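Local coordinates for protein S-adenosyl-L-methionine methyl transferase (Ruegeria pomeroyi DSS-3, PDB 3IHT) that binds S-adenosylmethionine in a Rossmann-like fold and probably transfers its methyl group to an acceptor substrate, at residues D123-E134 against D147-E155. Sequence-based numbering, arbitrary orientation.
Sequences DRFARLISPLIE and DRMYFEGLE. With NI (nickel (II) ion), chain D.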
ATOM      1  N   ASP A 123       4.848  17.870   3.457  1.00 18.02           N
ATOM      2  CA  ASP A 123       6.100  18.545   3.734  1.00 17.83           C
ATOM      3  C   ASP A 123       5.942  19.726   4.716  1.00 16.88           C
ATOM      4  O   ASP A 123       6.765  19.909   5.630  1.00 16.46           O
ATOM      5  CB  ASP A 123       6.752  18.982   2.459  1.00 18.58           C
ATOM      6  CG  ASP A 123       7.962  19.850   2.695  1.00 20.40           C
ATOM      7  OD1 ASP A 123       8.991  19.375   3.224  1.00 22.01           O
ATOM      8  OD2 ASP A 123       7.905  21.043   2.364  1.00 23.57           O
ATOM      9  N   ARG A 124       4.849  20.475   4.589  1.00 15.16           N
ATOM     10  CA  ARG A 124       4.572  21.517   5.602  1.00 14.42           C
ATOM     11  C   ARG A 124       4.357  20.930   7.008  1.00 14.02           C
ATOM     12  O   ARG A 124       4.787  21.515   8.017  1.00 12.70           O
ATOM     13  CB  ARG A 124       3.387  22.378   5.209  1.00 14.05           C
ATOM     14  CG  ARG A 124       3.675  23.211   3.969  1.00 13.72           C
ATOM     15  CD  ARG A 124       2.578  24.204   3.726  1.00 14.57           C
ATOM     16  NE  ARG A 124       1.322  23.617   3.264  1.00 14.51           N
ATOM     17  CZ  ARG A 124       1.006  23.375   1.993  1.00 16.82           C
ATOM     18  NH1 ARG A 124       1.864  23.571   1.010  1.00 17.21           N
ATOM     19  NH2 ARG A 124      -0.206  22.938   1.706  1.00 18.13           N
ATOM     20  N   PHE A 125       3.701  19.779   7.065  1.00 14.43           N
ATOM     21  CA  PHE A 125       3.457  19.120   8.344  1.00 14.98           C
ATOM     22  C   PHE A 125       4.735  18.558   8.944  1.00 14.78           C
ATOM     23  O   PHE A 125       4.984  18.697  10.129  1.00 14.67           O
ATOM     24  CB  PHE A 125       2.430  17.995   8.188  1.00 15.78           C
ATOM     25  CG  PHE A 125       1.934  17.446   9.506  1.00 18.46           C
ATOM     26  CD1 PHE A 125       1.197  18.230  10.367  1.00 19.20           C
ATOM     27  CD2 PHE A 125       2.214  16.144   9.870  1.00 21.68           C
ATOM     28  CE1 PHE A 125       0.734  17.742  11.584  1.00 24.69           C
ATOM     29  CE2 PHE A 125       1.736  15.631  11.099  1.00 23.32           C
ATOM     30  CZ  PHE A 125       1.006  16.426  11.947  1.00 24.48           C
ATOM     31  N   ALA A 126       5.577  17.986   8.106  1.00 14.95           N
ATOM     32  CA  ALA A 126       6.886  17.510   8.520  1.00 15.17           C
ATOM     33  C   ALA A 126       7.702  18.667   9.154  1.00 14.97           C
ATOM     34  O   ALA A 126       8.344  18.499  10.204  1.00 13.65           O
ATOM     35  CB  ALA A 126       7.636  16.937   7.319  1.00 16.25           C
ATOM     36  N   ARG A 127       7.657  19.841   8.515  1.00 14.28           N
ATOM     37  CA  ARG A 127       8.339  20.999   9.038  1.00 14.05           C
ATOM     38  C   ARG A 127       7.780  21.363  10.414  1.00 14.24           C
ATOM     39  O   ARG A 127       8.512  21.532  11.405  1.00 13.47           O
ATOM     40  CB  ARG A 127       8.175  22.169   8.063  1.00 14.45           C
ATOM     41  CG  ARG A 127       8.856  23.470   8.465  1.00 16.12           C
ATOM     42  CD  ARG A 127       8.521  24.592   7.461  1.00 14.95           C
ATOM     43  NE  ARG A 127       8.997  24.287   6.100  1.00 16.19           N
ATOM     44  CZ  ARG A 127      10.179  24.641   5.603  1.00 18.05           C
ATOM     45  NH1 ARG A 127      11.033  25.392   6.314  1.00 16.94           N
ATOM     46  NH2 ARG A 127      10.506  24.272   4.359  1.00 18.17           N
ATOM     47  N   LEU A 128       6.457  21.463  10.489  1.00 14.20           N
ATOM     48  CA  LEU A 128       5.822  21.845  11.745  1.00 14.73           C
ATOM     49  C   LEU A 128       6.110  20.862  12.899  1.00 14.56           C
ATOM     50  O   LEU A 128       6.383  21.292  14.053  1.00 14.51           O
ATOM     51  CB  LEU A 128       4.318  21.968  11.516  1.00 14.62           C
ATOM     52  CG  LEU A 128       3.460  22.449  12.690  1.00 14.84           C
ATOM     53  CD1 LEU A 128       2.174  23.068  12.125  1.00 16.04           C
ATOM     54  CD2 LEU A 128       3.184  21.254  13.655  1.00 16.07           C
ATOM     55  N   ILE A 129       6.061  19.559  12.621  1.00 15.25           N
ATOM     56  CA  ILE A 129       6.152  18.573  13.705  0.50 15.06           C
ATOM     57  C   ILE A 129       7.576  18.239  14.125  1.00 15.74           C
ATOM     58  O   ILE A 129       7.784  17.684  15.203  1.00 15.34           O
ATOM     59  CB  ILE A 129       5.405  17.245  13.411  0.50 15.72           C
ATOM     60  CG1 ILE A 129       6.010  16.478  12.230  0.50 12.90           C
ATOM     61  CG2 ILE A 129       3.919  17.523  13.222  0.50 14.10           C
ATOM     62  CD1 ILE A 129       5.315  15.171  11.988  0.50 13.03           C
ATOM     63  N   SER A 130       8.549  18.584  13.308  1.00 14.63           N
ATOM     64  CA  SER A 130       9.940  18.236  13.613  1.00 14.84           C
ATOM     65  C   SER A 130      10.386  18.722  15.028  1.00 15.26           C
ATOM     66  O   SER A 130      10.913  17.927  15.816  1.00 16.11           O
ATOM     67  CB  SER A 130      10.869  18.714  12.495  1.00 14.62           C
ATOM     68  OG  SER A 130      10.755  17.918  11.325  1.00 15.20           O
ATOM     69  N   PRO A 131      10.173  20.008  15.363  1.00 14.91           N
ATOM     70  CA  PRO A 131      10.604  20.436  16.705  1.00 15.23           C
ATOM     71  C   PRO A 131       9.746  19.850  17.825  1.00 15.03           C
ATOM     72  O   PRO A 131      10.173  19.868  18.992  1.00 15.78           O
ATOM     73  CB  PRO A 131      10.470  21.971  16.661  1.00 15.60           C
ATOM     74  CG  PRO A 131       9.451  22.224  15.525  1.00 14.53           C
ATOM     75  CD  PRO A 131       9.746  21.145  14.530  1.00 15.61           C
ATOM     76  N   LEU A 132       8.572  19.309  17.498  1.00 14.65           N
ATOM     77  CA  LEU A 132       7.761  18.637  18.505  1.00 15.64           C
ATOM     78  C   LEU A 132       8.256  17.220  18.777  1.00 15.52           C
ATOM     79  O   LEU A 132       8.078  16.715  19.876  1.00 16.60           O
ATOM     80  CB  LEU A 132       6.281  18.595  18.117  1.00 15.81           C
ATOM     81  CG  LEU A 132       5.580  19.938  17.872  1.00 20.05           C
ATOM     82  CD1 LEU A 132       4.073  19.692  17.537  1.00 23.94           C
ATOM     83  CD2 LEU A 132       5.748  20.871  19.037  1.00 22.06           C
ATOM     84  N   ILE A 133       8.842  16.584  17.776  1.00 15.73           N
ATOM     85  CA  ILE A 133       9.363  15.236  17.920  1.00 15.77           C
ATOM     86  C   ILE A 133      10.762  15.184  18.542  1.00 15.97           C
ATOM     87  O   ILE A 133      11.028  14.310  19.390  1.00 16.03           O
ATOM     88  CB  ILE A 133       9.394  14.510  16.584  1.00 15.83           C
ATOM     89  CG1 ILE A 133       7.975  14.262  16.081  1.00 15.05           C
ATOM     90  CG2 ILE A 133      10.267  13.218  16.639  1.00 15.13           C
ATOM     91  CD1 ILE A 133       7.847  13.824  14.603  1.00 14.81           C
ATOM     92  N   GLU A 134      11.631  16.091  18.120  1.00 16.92           N
ATOM     93  CA  GLU A 134      13.061  16.065  18.493  1.00 18.05           C
ATOM     94  C   GLU A 134      13.345  15.888  20.002  1.00 17.87           C
ATOM     95  O   GLU A 134      14.166  15.026  20.355  1.00 18.30           O
ATOM     96  CB  GLU A 134      13.811  17.285  17.933  1.00 17.82           C
ATOM     97  CG  GLU A 134      15.296  17.220  18.131  1.00 20.22           C
ATOM     98  CD  GLU A 134      16.078  18.103  17.144  1.00 21.78           C
ATOM     99  OE1 GLU A 134      15.456  18.915  16.404  1.00 20.35           O
ATOM    100  OE2 GLU A 134      17.318  17.979  17.118  1.00 25.17           O
ATOM    101  N   ASP A 147       8.655  11.192   5.530  1.00 22.41           N
ATOM    102  CA  ASP A 147       8.831  12.570   5.055  1.00 22.24           C
ATOM    103  C   ASP A 147      10.212  13.087   5.487  1.00 21.53           C
ATOM    104  O   ASP A 147      10.617  12.852   6.617  1.00 21.05           O
ATOM    105  CB  ASP A 147       7.793  13.479   5.759  1.00 22.31           C
ATOM    106  CG  ASP A 147       6.314  13.124   5.435  1.00 24.97           C
ATOM    107  OD1 ASP A 147       5.977  13.293   4.247  1.00 26.42           O
ATOM    108  OD2 ASP A 147       5.522  12.734   6.371  1.00 26.10           O
ATOM    109  N   ARG A 148      10.906  13.806   4.612  1.00 21.36           N
ATOM    110  CA  ARG A 148      12.093  14.547   5.000  1.00 20.94           C
ATOM    111  C   ARG A 148      11.810  15.505   6.173  1.00 19.67           C
ATOM    112  O   ARG A 148      10.811  16.208   6.148  1.00 18.51           O
ATOM    113  CB  ARG A 148      12.635  15.353   3.845  1.00 22.46           C
ATOM    114  CG  ARG A 148      13.964  16.015   4.199  1.00 25.42           C
ATOM    115  CD  ARG A 148      14.502  16.850   3.094  1.00 33.23           C
ATOM    116  NE  ARG A 148      14.738  16.046   1.906  1.00 36.59           N
ATOM    117  CZ  ARG A 148      15.868  15.395   1.611  1.00 39.57           C
ATOM    118  NH1 ARG A 148      16.917  15.396   2.427  1.00 36.67           N
ATOM    119  NH2 ARG A 148      15.921  14.703   0.467  1.00 42.53           N
HETATM  120  N   MSE A 149      12.677  15.501   7.189  1.00 18.05           N
HETATM  121  CA  MSE A 149      12.413  16.219   8.418  1.00 16.81           C
HETATM  122  C   MSE A 149      13.311  17.447   8.537  1.00 16.95           C
HETATM  123  O   MSE A 149      14.229  17.634   7.742  1.00 17.73           O
HETATM  124  CB  MSE A 149      12.591  15.292   9.615  1.00 16.55           C
HETATM  125  CG  MSE A 149      11.745  14.058   9.560  1.00 17.25           C
HETATM  126 SE   MSE A 149       9.788  14.384   9.463  0.75 17.88          SE
HETATM  127  CE  MSE A 149       9.485  14.666  11.345  1.00 17.64           C
ATOM    128  N   TYR A 150      13.006  18.298   9.508  1.00 15.66           N
ATOM    129  CA  TYR A 150      13.677  19.555   9.694  1.00 16.57           C
ATOM    130  C   TYR A 150      14.153  19.708  11.129  1.00 16.75           C
ATOM    131  O   TYR A 150      13.621  20.516  11.894  1.00 17.47           O
ATOM    132  CB  TYR A 150      12.686  20.673   9.353  1.00 16.26           C
ATOM    133  CG  TYR A 150      12.231  20.698   7.895  1.00 16.33           C
ATOM    134  CD1 TYR A 150      11.209  19.890   7.447  1.00 16.92           C
ATOM    135  CD2 TYR A 150      12.814  21.588   6.982  1.00 20.47           C
ATOM    136  CE1 TYR A 150      10.783  19.921   6.130  1.00 16.91           C
ATOM    137  CE2 TYR A 150      12.377  21.640   5.671  1.00 20.13           C
ATOM    138  CZ  TYR A 150      11.388  20.812   5.245  1.00 21.07           C
ATOM    139  OH  TYR A 150      10.949  20.887   3.937  1.00 24.67           O
ATOM    140  N   PHE A 151      15.141  18.904  11.511  1.00 16.89           N
ATOM    141  CA  PHE A 151      15.630  18.845  12.879  1.00 17.06           C
ATOM    142  C   PHE A 151      16.797  19.808  13.126  1.00 19.48           C
ATOM    143  O   PHE A 151      17.456  20.223  12.185  1.00 19.23           O
ATOM    144  CB  PHE A 151      16.087  17.424  13.215  1.00 17.34           C
ATOM    145  CG  PHE A 151      14.978  16.427  13.248  1.00 15.54           C
ATOM    146  CD1 PHE A 151      13.885  16.623  14.098  1.00 15.19           C
ATOM    147  CD2 PHE A 151      15.005  15.300  12.452  1.00 17.55           C
ATOM    148  CE1 PHE A 151      12.837  15.689  14.148  1.00 16.23           C
ATOM    149  CE2 PHE A 151      13.971  14.360  12.527  1.00 17.10           C
ATOM    150  CZ  PHE A 151      12.881  14.575  13.363  1.00 16.69           C
ATOM    151  N   GLU A 152      17.005  20.164  14.387  1.00 20.31           N
ATOM    152  CA  GLU A 152      18.105  21.068  14.784  1.00 23.02           C
ATOM    153  C   GLU A 152      19.401  20.318  15.093  1.00 23.84           C
ATOM    154  O   GLU A 152      20.496  20.764  14.731  1.00 24.56           O
ATOM    155  CB  GLU A 152      17.688  21.842  16.040  1.00 24.07           C
ATOM    156  CG  GLU A 152      16.642  22.894  15.816  1.00 24.61           C
ATOM    157  CD  GLU A 152      17.186  24.091  15.080  1.00 30.97           C
ATOM    158  OE1 GLU A 152      18.428  24.185  14.860  1.00 31.06           O
ATOM    159  OE2 GLU A 152      16.373  24.966  14.732  1.00 29.50           O
ATOM    160  N   GLY A 153      19.268  19.198  15.788  1.00 23.83           N
ATOM    161  CA  GLY A 153      20.385  18.478  16.376  1.00 24.53           C
ATOM    162  C   GLY A 153      20.580  17.057  15.868  1.00 25.37           C
ATOM    163  O   GLY A 153      21.702  16.533  15.933  1.00 27.70           O
ATOM    164  N   LEU A 154      19.530  16.423  15.345  1.00 23.08           N
ATOM    165  CA  LEU A 154      19.615  15.022  14.907  1.00 23.27           C
ATOM    166  C   LEU A 154      20.357  14.910  13.571  1.00 23.68           C
ATOM    167  O   LEU A 154      20.153  15.720  12.665  1.00 26.37           O
ATOM    168  CB  LEU A 154      18.236  14.402  14.806  1.00 22.05           C
ATOM    169  CG  LEU A 154      17.297  14.530  16.012  1.00 22.40           C
ATOM    170  CD1 LEU A 154      16.000  13.807  15.728  1.00 19.15           C
ATOM    171  CD2 LEU A 154      17.917  14.056  17.333  1.00 20.15           C
ATOM    172  N   GLU A 155      21.241  13.933  13.482  1.00 23.17           N
ATOM    173  CA  GLU A 155      22.082  13.687  12.314  1.00 23.25           C
ATOM    174  C   GLU A 155      21.386  12.690  11.396  1.00 21.99           C
ATOM    175  O   GLU A 155      20.842  11.690  11.867  1.00 20.59           O
ATOM    176  CB  GLU A 155      23.457  13.136  12.767  1.00 23.82           C
ATOM    177  CG  GLU A 155      23.421  11.783  13.522  1.00 28.69           C
ATOM    178  CD  GLU A 155      24.785  11.239  13.996  1.00 36.18           C
ATOM    179  OE1 GLU A 155      25.779  11.354  13.238  1.00 43.23           O
ATOM    180  OE2 GLU A 155      24.843  10.654  15.111  1.00 36.76           O
TER
HETATM  181 NI    NI D 174      16.839  26.624  13.822  0.80 25.08          NI
HETATM  182  O   HOH W   1       9.144  16.794   4.027  1.00 22.83           O
HETATM  183  O   HOH W   2      18.313  26.663  11.792  1.00 39.83           O
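E134, the last residue of segment 123-134, shows how a single carboxylate can order a stretch of chain that has no regular structure. CG stands trans to the backbone N (chi1 -173°) and the chain is extended; its CG lies against L154 CG, the two side chains running antiparallel, and both oxygens are presented to backbone amides. OE1 accepts a nearly straight bond from E152 N at 2.8 Å, and OE2 takes G153 N at 2.7 Å, each through its syn lone pair; L154 N adds a weak third bond to OE2.

One turn back, S130 works as a relay: OG donates to A126 O at 2.7 Å within its own helix and accepts Y150 N at 2.9 Å. The same OG lies over one face of the F151 ring, whose opposite face is covered by L154 CD1. The M149 selenomethionine, bent at chi2 and chi3, brings CE to within 3.7 Å of I133 CD1 and also close to S130 OG; M143 of strand 141-145 touches M149, I133 and F151.

The Y150 ring packs against the turn carrying R127 and D123. R127 CB sits over one ring face, and the guanidinium, planes 40° apart, makes an off-centre cation-pi contact. The hydroxyl donates to D123 OD1 at 2.6 Å, and a water joins that oxygen to R148 O.

The loop leading from strand 141-145 to strand 155-157 is thus tied to a helix whose F125 touches S-adenosylmethionine. Two firm amide donors and a weak third would probably stabilise the anionic form of E134, even with the E152 carboxylate nearby, whose charge the nickel ion bound at OE2 would partly balance.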